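Local coordinates for protein reducing end xylose-releasing exo-oligoxylanase (Bacillus halodurans, PDB 1WU4) that hydrolyses xylooligosaccharides of three or more units, releasing xylose from the reducing end with inversion of anomeric configuration, at residues Leu137-Ser141 with Tyr154-Arg159; Leu162-His167 with Glu214-Trp219; His199-Glu205 with Ala223-Tyr229. The protein carries 1 engineered substitution. All coordinates share one frame; numbering follows the deposited sequence.

Contact 1. Residues Leu137-Ser141 with Tyr154-Arg159; sequences LFFAS and YSEQAR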
loop_
_atom_site.group_PDB
_atom_site.type_symbol
_atom_site.label_atom_id
_atom_site.label_comp_id
_atom_site.label_asym_id
_atom_site.label_seq_id
_atom_site.Cartn_x
_atom_site.Cartn_y
_atom_site.Cartn_z
ATOM N N LEU A 137 3.001 -1.181 12.602
ATOM C CA LEU A 137 3.324 -1.545 13.978
ATOM C C LEU A 137 4.623 -0.875 14.436
ATOM O O LEU A 137 4.716 -0.428 15.580
ATOM C CB LEU A 137 3.423 -3.066 14.113
ATOM C CG LEU A 137 2.083 -3.808 14.065
ATOM C CD1 LEU A 137 2.320 -5.286 13.818
ATOM C CD2 LEU A 137 1.326 -3.599 15.370
ATOM N N PHE A 138 5.629 -0.803 13.563
ATOM C CA PHE A 138 6.874 -0.133 13.941
ATOM C C PHE A 138 6.564 1.340 14.201
ATOM O O PHE A 138 7.046 1.922 15.170
ATOM C CB PHE A 138 7.937 -0.227 12.836
ATOM C CG PHE A 138 8.694 -1.530 12.809
ATOM C CD1 PHE A 138 9.339 -2.009 13.949
ATOM C CD2 PHE A 138 8.796 -2.260 11.630
ATOM C CE1 PHE A 138 10.072 -3.196 13.910
ATOM C CE2 PHE A 138 9.526 -3.448 11.581
ATOM C CZ PHE A 138 10.165 -3.916 12.724
ATOM N N PHE A 139 5.763 1.948 13.328
ATOM C CA PHE A 139 5.406 3.353 13.505
ATOM C C PHE A 139 4.634 3.560 14.809
ATOM O O PHE A 139 4.860 4.540 15.520
ATOM C CB PHE A 139 4.568 3.863 12.325
ATOM C CG PHE A 139 5.350 4.065 11.046
ATOM C CD1 PHE A 139 6.742 4.037 11.030
ATOM C CD2 PHE A 139 4.676 4.324 9.856
ATOM C CE1 PHE A 139 7.448 4.267 9.841
ATOM C CE2 PHE A 139 5.370 4.555 8.668
ATOM C CZ PHE A 139 6.758 4.528 8.661
ATOM N N ALA A 140 3.729 2.635 15.125
ATOM C CA ALA A 140 2.947 2.730 16.355
ATOM C C ALA A 140 3.884 2.683 17.562
ATOM O O ALA A 140 3.746 3.461 18.505
ATOM C CB ALA A 140 1.946 1.584 16.425
ATOM N N SER A 141 4.836 1.760 17.532
ATOM C CA SER A 141 5.796 1.632 18.620
ATOM C C SER A 141 6.566 2.933 18.808
ATOM O O SER A 141 6.770 3.395 19.931
ATOM C CB SER A 141 6.781 0.500 18.322
ATOM O OG SER A 141 7.774 0.408 19.334
ATOM N N TYR A 154 3.672 -3.543 20.147
ATOM C CA TYR A 154 3.901 -3.264 18.730
ATOM C C TYR A 154 5.199 -3.706 18.063
ATOM O O TYR A 154 5.163 -4.489 17.113
ATOM C CB TYR A 154 3.714 -1.769 18.457
ATOM C CG TYR A 154 2.461 -1.162 19.046
ATOM C CD1 TYR A 154 1.192 -1.641 18.710
ATOM C CD2 TYR A 154 2.547 -0.089 19.930
ATOM C CE1 TYR A 154 0.036 -1.058 19.247
ATOM C CE2 TYR A 154 1.407 0.497 20.469
ATOM C CZ TYR A 154 0.158 0.012 20.125
ATOM O OH TYR A 154 -0.964 0.607 20.658
ATOM N N SER A 155 6.337 -3.204 18.534
ATOM C CA SER A 155 7.608 -3.552 17.902
ATOM C C SER A 155 7.925 -5.043 17.936
ATOM O O SER A 155 8.508 -5.572 16.989
ATOM C CB SER A 155 8.762 -2.756 18.523
ATOM O OG SER A 155 9.071 -3.211 19.826
ATOM N N GLU A 156 7.547 -5.725 19.015
ATOM C CA GLU A 156 7.799 -7.160 19.109
ATOM C C GLU A 156 6.925 -7.895 18.100
ATOM O O GLU A 156 7.348 -8.880 17.494
ATOM C CB GLU A 156 7.494 -7.683 20.513
ATOM C CG GLU A 156 8.350 -7.085 21.607
ATOM C CD GLU A 156 8.140 -7.787 22.928
ATOM O OE1 GLU A 156 8.697 -8.889 23.103
ATOM O OE2 GLU A 156 7.406 -7.243 23.778
ATOM N N GLN A 157 5.697 -7.415 17.929
ATOM C CA GLN A 157 4.772 -8.021 16.982
ATOM C C GLN A 157 5.323 -7.865 15.565
ATOM O O GLN A 157 5.291 -8.804 14.770
ATOM C CB GLN A 157 3.400 -7.346 17.079
ATOM C CG GLN A 157 2.654 -7.579 18.393
ATOM C CD GLN A 157 2.284 -9.035 18.612
ATOM O OE1 GLN A 157 2.008 -9.768 17.663
ATOM N NE2 GLN A 157 2.254 -9.456 19.873
ATOM N N ALA A 158 5.835 -6.674 15.264
ATOM C CA ALA A 158 6.391 -6.388 13.946
ATOM C C ALA A 158 7.591 -7.272 13.631
ATOM O O ALA A 158 7.663 -7.857 12.552
ATOM C CB ALA A 158 6.788 -4.925 13.852
ATOM N N ARG A 159 8.530 -7.368 14.568
ATOM C CA ARG A 159 9.723 -8.184 14.350
ATOM C C ARG A 159 9.382 -9.661 14.236
ATOM O O ARG A 159 9.973 -10.387 13.438
ATOM C CB ARG A 159 10.740 -7.963 15.474
ATOM C CG ARG A 159 11.341 -6.560 15.488
ATOM C CD ARG A 159 12.568 -6.480 16.390
ATOM N NE ARG A 159 12.252 -6.745 17.790
ATOM C CZ ARG A 159 11.815 -5.829 18.648
ATOM N NH1 ARG A 159 11.641 -4.574 18.257
ATOM N NH2 ARG A 159 11.544 -6.170 19.902
#
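Y154 opens the contact by turning one face of its ring to A140: the methyl CB of A140 stands 3.9 Å from the ring centroid, almost on its normal, in a CH-pi contact. L137 meets the same ring differently, its CD2 reaching the rim at CD1 of Y154 near the ring plane, and the two side chains cross at about a right angle. With CG anti to its carbonyl carbon (chi1 -48°), Y154 carries its ring past L137 and A140, and its hydroxyl bonds to D89 and K85. S155 comes next: its CB lies 3.4 Å from OG of S141. The two hydroxyls do not bond each other; each is taken by a different carboxylate oxygen of D146. Q157 offers only its CB, 4.0 Å from CD1 of L137, while its amide turns back to N153. A158 fills the middle. Its CB sits over the centre of the F138 ring, 3.6 Å from the centroid and 8° off the normal, and also touches CB of L137. R159 then places CG at the edge of that ring, 3.9 Å from CE1 of F138. No hydrogen bond crosses; the CH-pi contacts of A140 and A158 carry much of the fit. Segments 137-141 and 154-159, on helices 127-144 and 154-167, run antiparallel at 158°, their axes 7.8 Å apart, with helix 85-99 against L137, A140 and Q157, and F207 of helix 201-210 against F138.

Contact 2. Residues Leu162-His167 with Glu214-Trp219; sequences LHTCVH and EDRVFW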
loop_
_atom_site.group_PDB
_atom_site.type_symbol
_atom_site.label_atom_id
_atom_site.label_comp_id
_atom_site.label_asym_id
_atom_site.label_seq_id
_atom_site.Cartn_x
_atom_site.Cartn_y
_atom_site.Cartn_z
ATOM N N LEU A 162 7.787 -10.241 10.729
ATOM C CA LEU A 162 8.781 -10.216 9.666
ATOM C C LEU A 162 9.713 -11.421 9.743
ATOM O O LEU A 162 10.250 -11.863 8.727
ATOM C CB LEU A 162 9.568 -8.906 9.701
ATOM C CG LEU A 162 8.748 -7.673 9.303
ATOM C CD1 LEU A 162 9.641 -6.447 9.310
ATOM C CD2 LEU A 162 8.130 -7.884 7.924
ATOM N N HIS A 163 9.905 -11.960 10.942
ATOM C CA HIS A 163 10.742 -13.146 11.084
ATOM C C HIS A 163 10.067 -14.281 10.311
ATOM O O HIS A 163 10.707 -15.005 9.551
ATOM C CB HIS A 163 10.875 -13.552 12.552
ATOM C CG HIS A 163 11.420 -14.934 12.737
ATOM N ND1 HIS A 163 12.743 -15.249 12.513
ATOM C CD2 HIS A 163 10.806 -16.099 13.056
ATOM C CE1 HIS A 163 12.920 -16.547 12.682
ATOM N NE2 HIS A 163 11.760 -17.086 13.011
ATOM N N THR A 164 8.764 -14.434 10.520
ATOM C CA THR A 164 8.001 -15.472 9.841
ATOM C C THR A 164 8.054 -15.274 8.326
ATOM O O THR A 164 8.282 -16.221 7.574
ATOM C CB THR A 164 6.529 -15.457 10.298
ATOM O OG1 THR A 164 6.477 -15.572 11.726
ATOM C CG2 THR A 164 5.759 -16.610 9.671
ATOM N N CYS A 165 7.848 -14.036 7.887
ATOM C CA CYS A 165 7.866 -13.714 6.462
ATOM C C CYS A 165 9.146 -14.146 5.757
ATOM O O CYS A 165 9.112 -14.523 4.589
ATOM C CB CYS A 165 7.667 -12.211 6.258
ATOM S SG CYS A 165 6.028 -11.602 6.711
ATOM N N VAL A 166 10.266 -14.093 6.468
ATOM C CA VAL A 166 11.550 -14.460 5.882
ATOM C C VAL A 166 11.981 -15.903 6.135
ATOM O O VAL A 166 12.526 -16.557 5.243
ATOM C CB VAL A 166 12.676 -13.528 6.408
ATOM C CG1 VAL A 166 14.026 -13.958 5.847
ATOM C CG2 VAL A 166 12.380 -12.091 6.026
ATOM N N HIS A 167 11.711 -16.403 7.338
ATOM C CA HIS A 167 12.151 -17.739 7.731
ATOM C C HIS A 167 11.157 -18.891 7.755
ATOM O O HIS A 167 11.556 -20.032 7.996
ATOM C CB HIS A 167 12.819 -17.637 9.103
ATOM C CG HIS A 167 14.047 -16.783 9.105
ATOM N ND1 HIS A 167 15.290 -17.268 8.763
ATOM C CD2 HIS A 167 14.214 -15.464 9.360
ATOM C CE1 HIS A 167 16.171 -16.285 8.806
ATOM N NE2 HIS A 167 15.544 -15.180 9.164
ATOM N N GLU A 214 19.394 -10.228 12.532
ATOM C CA GLU A 214 19.803 -11.310 11.645
ATOM C C GLU A 214 19.233 -11.180 10.232
ATOM O O GLU A 214 19.707 -11.843 9.309
ATOM C CB GLU A 214 19.401 -12.665 12.237
ATOM C CG GLU A 214 17.926 -12.989 12.092
ATOM C CD GLU A 214 17.574 -14.370 12.603
ATOM O OE1 GLU A 214 18.338 -15.321 12.335
ATOM O OE2 GLU A 214 16.522 -14.509 13.262
ATOM N N ASP A 215 18.220 -10.332 10.059
ATOM C CA ASP A 215 17.607 -10.153 8.745
ATOM C C ASP A 215 17.800 -8.761 8.162
ATOM O O ASP A 215 17.265 -8.464 7.096
ATOM C CB ASP A 215 16.099 -10.425 8.799
ATOM C CG ASP A 215 15.770 -11.843 9.193
ATOM O OD1 ASP A 215 16.596 -12.751 8.953
ATOM O OD2 ASP A 215 14.662 -12.054 9.733
ATOM N N ARG A 216 18.558 -7.905 8.837
ATOM C CA ARG A 216 18.731 -6.551 8.329
ATOM C C ARG A 216 19.452 -6.460 6.993
ATOM O O ARG A 216 19.128 -5.595 6.177
ATOM C CB ARG A 216 19.393 -5.670 9.390
ATOM C CG ARG A 216 18.438 -5.433 10.550
ATOM C CD ARG A 216 18.977 -4.515 11.621
ATOM N NE ARG A 216 18.015 -4.430 12.716
ATOM C CZ ARG A 216 18.194 -3.732 13.832
ATOM N NH1 ARG A 216 19.308 -3.038 14.021
ATOM N NH2 ARG A 216 17.254 -3.741 14.766
ATOM N N VAL A 217 20.409 -7.351 6.753
ATOM C CA VAL A 217 21.109 -7.347 5.476
ATOM C C VAL A 217 20.121 -7.815 4.407
ATOM O O VAL A 217 20.045 -7.234 3.324
ATOM C CB VAL A 217 22.340 -8.276 5.504
ATOM C CG1 VAL A 217 22.915 -8.426 4.098
ATOM C CG2 VAL A 217 23.395 -7.699 6.441
ATOM N N PHE A 218 19.353 -8.856 4.721
ATOM C CA PHE A 218 18.351 -9.374 3.793
ATOM C C PHE A 218 17.390 -8.270 3.354
ATOM O O PHE A 218 17.114 -8.113 2.167
ATOM C CB PHE A 218 17.532 -10.494 4.439
ATOM C CG PHE A 218 16.316 -10.879 3.645
ATOM C CD1 PHE A 218 16.412 -11.760 2.573
ATOM C CD2 PHE A 218 15.076 -10.313 3.940
ATOM C CE1 PHE A 218 15.290 -12.069 1.804
ATOM C CE2 PHE A 218 13.954 -10.613 3.179
ATOM C CZ PHE A 218 14.060 -11.491 2.111
ATOM N N TRP A 219 16.866 -7.511 4.310
ATOM C CA TRP A 219 15.922 -6.453 3.969
ATOM C C TRP A 219 16.530 -5.374 3.080
ATOM O O TRP A 219 15.843 -4.808 2.232
ATOM C CB TRP A 219 15.309 -5.859 5.240
ATOM C CG TRP A 219 14.274 -6.785 5.833
ATOM C CD1 TRP A 219 14.317 -7.403 7.051
ATOM C CD2 TRP A 219 13.069 -7.231 5.198
ATOM N NE1 TRP A 219 13.209 -8.210 7.214
ATOM C CE2 TRP A 219 12.429 -8.122 6.089
ATOM C CE3 TRP A 219 12.466 -6.965 3.960
ATOM C CZ2 TRP A 219 11.216 -8.749 5.781
ATOM C CZ3 TRP A 219 11.259 -7.589 3.654
ATOM C CH2 TRP A 219 10.648 -8.471 4.562
HETATM O O HOH W 1 14.525 -13.124 12.257
#
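V166 packs against F218 and W219, CG2 touching both rings and CG1 only that of F218. CG2 lies 3.5 Å from CZ2 of W219 and 3.6 Å from CE2 of F218, while CG1 stands over the centre of the F218 face, 9° off the normal, in a CH-pi contact. The torsion of V166 (chi1 177°), with CG1 anti to the backbone N, puts CG1 over that face and CG2 against W219 and CE2 of F218. L162 adds CD2, 3.9 Å from CZ2 of W219. F207 and W178 meet the W219 ring edge-to-face.

Outward, CG1 of V166 also covers one face of the H167 imidazole, toward its rim. H167 and D215 come from opposite directions, the carboxylate at the edge of the imidazole and nearly coplanar with it: NE2 of H167 donates over 2.7 Å at 162° to OD1 of D215, which receives it on its syn lone pair. E170 holds ND1 of H167, fixing the rotation of the ring from its other nitrogen. At the polar rim one water joins three residues, donating to OE2 of E214 and OD2 of D215 and hydrogen-bonding in the ring plane to ND1 of H163, 2.8 Å away. This His-carboxylate bond, away from the active site, ties the C-terminal end of helix 154-167 to the start of helix 216-233 within the (alpha/alpha)6 barrel of family 8 glycoside hydrolases.

Contact 3. Residues His199-Glu205 with Ala223-Tyr229; sequences HLPHFYE and AEASREY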
loop_
_atom_site.group_PDB
_atom_site.type_symbol
_atom_site.label_atom_id
_atom_site.label_comp_id
_atom_site.label_asym_id
_atom_site.label_seq_id
_atom_site.Cartn_x
_atom_site.Cartn_y
_atom_site.Cartn_z
ATOM N N HIS A 199 5.508 -4.548 -4.184
ATOM C CA HIS A 199 6.883 -4.145 -3.918
ATOM C C HIS A 199 7.005 -2.767 -3.294
ATOM O O HIS A 199 6.676 -1.754 -3.913
ATOM C CB HIS A 199 7.695 -4.241 -5.210
ATOM C CG HIS A 199 7.890 -5.650 -5.674
ATOM N ND1 HIS A 199 9.056 -6.351 -5.454
ATOM C CD2 HIS A 199 7.031 -6.521 -6.254
ATOM C CE1 HIS A 199 8.905 -7.593 -5.876
ATOM N NE2 HIS A 199 7.686 -7.724 -6.365
ATOM N N LEU A 200 7.494 -2.748 -2.059
ATOM C CA LEU A 200 7.650 -1.516 -1.297
ATOM C C LEU A 200 9.093 -1.384 -0.820
ATOM O O LEU A 200 9.394 -1.579 0.363
ATOM C CB LEU A 200 6.701 -1.547 -0.098
ATOM C CG LEU A 200 5.236 -1.869 -0.420
ATOM C CD1 LEU A 200 4.457 -2.039 0.878
ATOM C CD2 LEU A 200 4.628 -0.766 -1.277
ATOM N N PRO A 201 10.012 -1.037 -1.737
ATOM C CA PRO A 201 11.417 -0.901 -1.348
ATOM C C PRO A 201 11.634 0.066 -0.196
ATOM O O PRO A 201 12.523 -0.142 0.634
ATOM C CB PRO A 201 12.101 -0.456 -2.645
ATOM C CG PRO A 201 11.007 0.223 -3.409
ATOM C CD PRO A 201 9.807 -0.649 -3.143
ATOM N N HIS A 202 10.819 1.117 -0.143
ATOM C CA HIS A 202 10.928 2.100 0.924
ATOM C C HIS A 202 10.561 1.495 2.281
ATOM O O HIS A 202 11.096 1.904 3.310
ATOM C CB HIS A 202 10.076 3.344 0.608
ATOM C CG HIS A 202 8.693 3.039 0.122
ATOM N ND1 HIS A 202 8.444 2.199 -0.942
ATOM C CD2 HIS A 202 7.485 3.492 0.534
ATOM C CE1 HIS A 202 7.142 2.149 -1.166
ATOM N NE2 HIS A 202 6.537 2.925 -0.286
ATOM N N PHE A 203 9.658 0.518 2.285
ATOM C CA PHE A 203 9.287 -0.159 3.526
ATOM C C PHE A 203 10.453 -1.055 3.945
ATOM O O PHE A 203 10.836 -1.092 5.116
ATOM C CB PHE A 203 8.046 -1.037 3.321
ATOM C CG PHE A 203 6.732 -0.300 3.406
ATOM C CD1 PHE A 203 6.567 0.955 2.823
ATOM C CD2 PHE A 203 5.639 -0.889 4.037
ATOM C CE1 PHE A 203 5.334 1.613 2.866
ATOM C CE2 PHE A 203 4.403 -0.243 4.084
ATOM C CZ PHE A 203 4.249 1.008 3.500
ATOM N N TYR A 204 11.030 -1.770 2.981
ATOM C CA TYR A 204 12.132 -2.681 3.280
ATOM C C TYR A 204 13.367 -1.946 3.796
ATOM O O TYR A 204 14.113 -2.485 4.610
ATOM C CB TYR A 204 12.478 -3.529 2.047
ATOM C CG TYR A 204 11.268 -4.123 1.350
ATOM C CD1 TYR A 204 10.077 -4.366 2.045
ATOM C CD2 TYR A 204 11.289 -4.377 -0.019
ATOM C CE1 TYR A 204 8.940 -4.828 1.390
ATOM C CE2 TYR A 204 10.157 -4.843 -0.684
ATOM C CZ TYR A 204 8.983 -5.058 0.027
ATOM O OH TYR A 204 7.844 -5.443 -0.642
ATOM N N GLU A 205 13.586 -0.722 3.325
ATOM C CA GLU A 205 14.721 0.070 3.795
ATOM C C GLU A 205 14.573 0.257 5.302
ATOM O O GLU A 205 15.539 0.166 6.060
ATOM C CB GLU A 205 14.730 1.443 3.118
ATOM C CG GLU A 205 14.944 1.398 1.621
ATOM C CD GLU A 205 16.407 1.325 1.241
ATOM O OE1 GLU A 205 17.161 0.566 1.888
ATOM O OE2 GLU A 205 16.797 2.024 0.284
ATOM N N ALA A 223 15.130 -4.476 -0.696
ATOM C CA ALA A 223 14.833 -3.137 -1.197
ATOM C C ALA A 223 15.452 -2.955 -2.584
ATOM O O ALA A 223 14.789 -2.497 -3.518
ATOM C CB ALA A 223 15.375 -2.083 -0.240
ATOM N N GLU A 224 16.722 -3.329 -2.712
ATOM C CA GLU A 224 17.434 -3.211 -3.980
ATOM C C GLU A 224 16.812 -4.120 -5.038
ATOM O O GLU A 224 16.629 -3.714 -6.186
ATOM C CB GLU A 224 18.912 -3.565 -3.781
ATOM C CG GLU A 224 19.759 -3.555 -5.052
ATOM C CD GLU A 224 19.646 -2.258 -5.830
ATOM O OE1 GLU A 224 19.503 -1.190 -5.196
ATOM O OE2 GLU A 224 19.713 -2.304 -7.078
ATOM N N ALA A 225 16.481 -5.348 -4.650
ATOM C CA ALA A 225 15.873 -6.300 -5.574
ATOM C C ALA A 225 14.538 -5.776 -6.099
ATOM O O ALA A 225 14.233 -5.902 -7.287
ATOM C CB ALA A 225 15.674 -7.649 -4.888
ATOM N N SER A 226 13.734 -5.193 -5.217
ATOM C CA SER A 226 12.442 -4.666 -5.638
ATOM C C SER A 226 12.578 -3.477 -6.582
ATOM O O SER A 226 11.803 -3.346 -7.528
ATOM C CB SER A 226 11.597 -4.274 -4.426
ATOM O OG SER A 226 11.046 -5.428 -3.814
ATOM N N ARG A 227 13.554 -2.611 -6.333
ATOM C CA ARG A 227 13.746 -1.461 -7.207
ATOM C C ARG A 227 14.140 -1.928 -8.607
ATOM O O ARG A 227 13.674 -1.384 -9.609
ATOM C CB ARG A 227 14.806 -0.511 -6.632
ATOM C CG ARG A 227 14.363 0.171 -5.337
ATOM C CD ARG A 227 15.104 1.481 -5.097
ATOM N NE ARG A 227 14.575 2.211 -3.945
ATOM C CZ ARG A 227 14.969 2.021 -2.691
ATOM N NH1 ARG A 227 15.906 1.125 -2.415
ATOM N NH2 ARG A 227 14.421 2.723 -1.707
ATOM N N GLU A 228 14.985 -2.950 -8.680
ATOM C CA GLU A 228 15.397 -3.466 -9.977
ATOM C C GLU A 228 14.252 -4.203 -10.663
ATOM O O GLU A 228 14.103 -4.139 -11.884
ATOM C CB GLU A 228 16.604 -4.394 -9.825
ATOM C CG GLU A 228 17.898 -3.651 -9.534
ATOM C CD GLU A 228 18.207 -2.607 -10.595
ATOM O OE1 GLU A 228 18.352 -2.984 -11.777
ATOM O OE2 GLU A 228 18.300 -1.411 -10.250
ATOM N N TYR A 229 13.430 -4.887 -9.873
ATOM C CA TYR A 229 12.302 -5.639 -10.408
ATOM C C TYR A 229 11.289 -4.710 -11.069
ATOM O O TYR A 229 10.765 -5.012 -12.141
ATOM C CB TYR A 229 11.631 -6.431 -9.282
ATOM C CG TYR A 229 10.489 -7.320 -9.722
ATOM C CD1 TYR A 229 10.708 -8.420 -10.555
ATOM C CD2 TYR A 229 9.190 -7.078 -9.279
ATOM C CE1 TYR A 229 9.659 -9.257 -10.930
ATOM C CE2 TYR A 229 8.136 -7.907 -9.647
ATOM C CZ TYR A 229 8.377 -8.994 -10.470
ATOM O OH TYR A 229 7.336 -9.820 -10.818
#
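The N-terminal end of helix 201-210 packs against A223, within helix 216-233, in an antiparallel pair of the (alpha/alpha)6 barrel; the closest CA approach is between P201 and A223, and segments 201-205 and 223-229 run at 170°, their axes 8.5 Å apart. Apolar contact is made by CB of A223 against CB of Y204 at 4.0 Å, and by CB of P201, 3.6 Å from CG of R227 and also over the centre of the guanidinium face. Charge pairing comes from E205, whose chain bends at chi2 (-84°) to bring OE2 to NH1 of R227 at 3.0 Å in a salt bridge; NH1 meets this oxygen from above the carboxylate plane, and a second bond from NH2 is weak. D274 of helix 265-278 takes NH2 as well. A methionine in place of R227 would probably leave E205 and D274 without their shared positive partner and P201 without its flat cover. Among the aromatics, Y229 brings CD2 over one face of the H199 ring, toward its rim, with the planes 35° apart. Hydrogen bonding fixes that imidazole at both nitrogens: S194 holds NE2, and ND1 of H199 lies 2.7 Å from OG of S226, near the ring plane, in a bond either group could donate.

In the fold
All three contacts are largely buried, but contact 2 reaches the surface at E214, and contact 3 lies nearest the chain's centre, with the side chain of H199 about 10 Å from that of D263, the probable proton acceptor. Contacts 1 and 2 share helix 154-167 and touch where CE2 of F138 packs on CD1 of L162, 3.8 Å away; contacts 2 and 3 share helix 216-233 and meet through O of W219 and CB of Y204. Contacts 1 and 3 do not touch. Chemistry varies accordingly: contact 1 has no hydrogen bond between its segments and is mainly apolar, contact 2 adds a histidine-carboxylate bond and a bridging water, and contact 3 combines a salt bridge with a histidine-serine bond.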